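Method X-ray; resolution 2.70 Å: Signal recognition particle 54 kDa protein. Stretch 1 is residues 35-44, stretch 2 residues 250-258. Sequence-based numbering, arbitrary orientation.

Stretch 1, residues 35-44: IKADVNVKLV
Stretch 2 (250-258) ARGGGALTA

Where two backbones nearly touch, glycine often makes it possible, as in these two stretches, whose touching residues lie at least 213 apart in one chain. Stretch 1 comes out of a helix into a loop and enters another at V41; stretch 2 runs through a glycine-rich loop into a helix that includes 255-258. A37 (phi/psi -93/13) pairs with R251, CA to CA 4.9 Å, and from here to V39 and G253 the two backbones run roughly parallel. A37 O accepts from R251 NE at 3.2 Å, near the guanidinium plane (R251 phi/psi -151/-118, chi1 -117°, chi2 m, chi3 -24°, chi4 -71°), and weakly from G253 N at 3.1 Å. D38 (78/-73) points toward stretch 2 and lays its CB over one guanidinium face, 3.5 Å from R251 NE; its carboxylate contributes charge without a salt bridge, and a water weakly links D38 OD1 to R251 NH1. At V39 (55/-79, chi1 t) the CA atoms of V39 and G253 close to 3.6 Å. A CB on G253 would fall 2.1 Å from A37 O, a clash. V39 CA offers its hydrogen to G253 O at 3.2 Å, while V39 O lies 3.1 Å from T257 OG1. N40 (chi1 t) caps the next helix, its OD1 accepting weakly from K42 N at 3.4 Å. Finally L43 (chi1 -103°, chi2 p) brings CD2 within 3.1 Å of L256 CD1 (chi1 p, chi2 p), apolar.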

# COMPACT_ATOMS: atom_id res chain seq x y z
N ILE A 35 -0.69 21.75 -5.88
CA ILE A 35 -0.81 23.11 -5.27
C ILE A 35 -2.29 23.43 -4.98
O ILE A 35 -2.56 23.83 -3.85
CB ILE A 35 -0.17 24.18 -6.17
CG1 ILE A 35 1.35 23.96 -6.30
CG2 ILE A 35 -0.51 25.56 -5.66
CD1 ILE A 35 2.11 23.83 -5.00
N LYS A 36 -3.20 23.27 -5.95
CA LYS A 36 -4.66 23.50 -5.76
C LYS A 36 -5.18 22.73 -4.54
O LYS A 36 -6.15 23.19 -3.93
CB LYS A 36 -5.48 23.04 -6.98
CG LYS A 36 -5.50 24.00 -8.16
CD LYS A 36 -6.47 23.55 -9.24
CE LYS A 36 -6.40 24.43 -10.47
NZ LYS A 36 -7.29 23.93 -11.54
N ALA A 37 -4.58 21.57 -4.24
CA ALA A 37 -4.85 20.75 -3.03
C ALA A 37 -3.86 21.13 -1.90
O ALA A 37 -3.78 20.39 -0.89
CB ALA A 37 -4.79 19.28 -3.38
N ASP A 38 -3.14 22.25 -2.07
CA ASP A 38 -2.27 22.94 -1.07
C ASP A 38 -0.95 22.18 -0.97
O ASP A 38 0.09 22.68 -1.48
CB ASP A 38 -2.98 23.11 0.29
CG ASP A 38 -3.09 24.57 0.72
OD1 ASP A 38 -4.19 25.16 0.52
OD2 ASP A 38 -2.08 25.10 1.23
N VAL A 39 -0.98 21.01 -0.35
CA VAL A 39 0.18 20.08 -0.24
C VAL A 39 1.36 20.83 0.38
O VAL A 39 1.59 20.61 1.60
CB VAL A 39 0.55 19.45 -1.59
CG1 VAL A 39 1.72 18.49 -1.45
CG2 VAL A 39 -0.64 18.70 -2.17
N ASN A 40 2.07 21.65 -0.39
CA ASN A 40 3.26 22.40 0.10
C ASN A 40 4.25 22.48 -1.05
O ASN A 40 4.80 21.43 -1.42
CB ASN A 40 3.90 21.78 1.35
CG ASN A 40 4.81 22.71 2.11
OD1 ASN A 40 5.50 23.56 1.54
ND2 ASN A 40 4.86 22.54 3.43
N VAL A 41 4.46 23.68 -1.58
CA VAL A 41 5.40 23.94 -2.71
C VAL A 41 6.64 23.08 -2.51
O VAL A 41 6.98 22.38 -3.47
CB VAL A 41 5.73 25.44 -2.86
CG1 VAL A 41 5.53 26.22 -1.57
CG2 VAL A 41 7.12 25.67 -3.41
N LYS A 42 7.28 23.09 -1.33
CA LYS A 42 8.54 22.34 -1.08
C LYS A 42 8.29 20.84 -1.30
O LYS A 42 9.18 20.15 -1.86
CB LYS A 42 9.13 22.62 0.31
CG LYS A 42 8.31 22.14 1.52
CD LYS A 42 8.92 22.51 2.88
CE LYS A 42 9.35 21.32 3.71
NZ LYS A 42 10.46 20.58 3.07
N LEU A 43 7.14 20.33 -0.86
CA LEU A 43 6.79 18.89 -0.99
C LEU A 43 6.48 18.59 -2.47
O LEU A 43 6.75 17.47 -2.90
CB LEU A 43 5.64 18.54 -0.04
CG LEU A 43 6.06 17.78 1.23
CD1 LEU A 43 6.90 18.63 2.18
CD2 LEU A 43 4.84 17.27 1.97
N VAL A 44 6.01 19.59 -3.22
CA VAL A 44 5.68 19.47 -4.67
C VAL A 44 6.96 19.55 -5.52
O VAL A 44 7.01 18.91 -6.55
CB VAL A 44 4.65 20.54 -5.10
CG1 VAL A 44 4.68 20.77 -6.61
CG2 VAL A 44 3.25 20.17 -4.65
N ALA A 250 -13.08 19.15 -1.60
CA ALA A 250 -12.00 18.43 -0.88
C ALA A 250 -10.73 19.29 -0.83
O ALA A 250 -10.70 20.37 -1.48
CB ALA A 250 -11.74 17.10 -1.54
N ARG A 251 -9.74 18.84 -0.04
CA ARG A 251 -8.38 19.43 0.11
C ARG A 251 -7.42 18.28 0.48
O ARG A 251 -7.27 17.35 -0.34
CB ARG A 251 -8.45 20.60 1.10
CG ARG A 251 -8.10 21.98 0.55
CD ARG A 251 -6.60 22.25 0.41
NE ARG A 251 -5.85 21.39 1.32
CZ ARG A 251 -5.83 21.53 2.64
NH1 ARG A 251 -6.49 22.51 3.23
NH2 ARG A 251 -5.15 20.66 3.37
N GLY A 252 -6.78 18.31 1.66
CA GLY A 252 -6.04 17.16 2.21
C GLY A 252 -4.54 17.33 2.16
O GLY A 252 -3.87 16.79 3.04
N GLY A 253 -4.00 18.05 1.17
CA GLY A 253 -2.54 18.16 1.00
C GLY A 253 -1.82 18.64 2.25
O GLY A 253 -0.59 18.42 2.36
N GLY A 254 -2.55 19.29 3.17
CA GLY A 254 -2.03 19.75 4.48
C GLY A 254 -1.80 18.59 5.43
O GLY A 254 -0.85 18.63 6.23
N ALA A 255 -2.64 17.57 5.36
CA ALA A 255 -2.42 16.28 6.05
C ALA A 255 -0.93 15.94 6.01
O ALA A 255 -0.30 15.81 7.09
CB ALA A 255 -3.25 15.20 5.39
N LEU A 256 -0.35 15.81 4.80
CA LEU A 256 0.99 15.19 4.62
C LEU A 256 2.11 16.21 4.91
O LEU A 256 3.29 15.85 4.77
CB LEU A 256 1.10 14.56 3.23
CG LEU A 256 0.83 15.49 2.06
CD1 LEU A 256 1.80 16.65 2.08
CD2 LEU A 256 0.93 14.71 0.76
N THR A 257 1.74 17.43 5.33
CA THR A 257 2.66 18.42 5.95
C THR A 257 2.82 18.06 7.43
O THR A 257 3.98 17.97 7.89
CB THR A 257 2.18 19.87 5.77
OG1 THR A 257 1.30 19.99 4.65
CG2 THR A 257 3.35 20.82 5.57
N ALA A 258 1.70 17.86 8.13
CA ALA A 258 1.65 17.45 9.56
C ALA A 258 2.27 16.05 9.70
O ALA A 258 3.03 15.82 10.69
CB ALA A 258 0.23 17.48 10.08
O HOH W 1 -6.70 25.31 2.85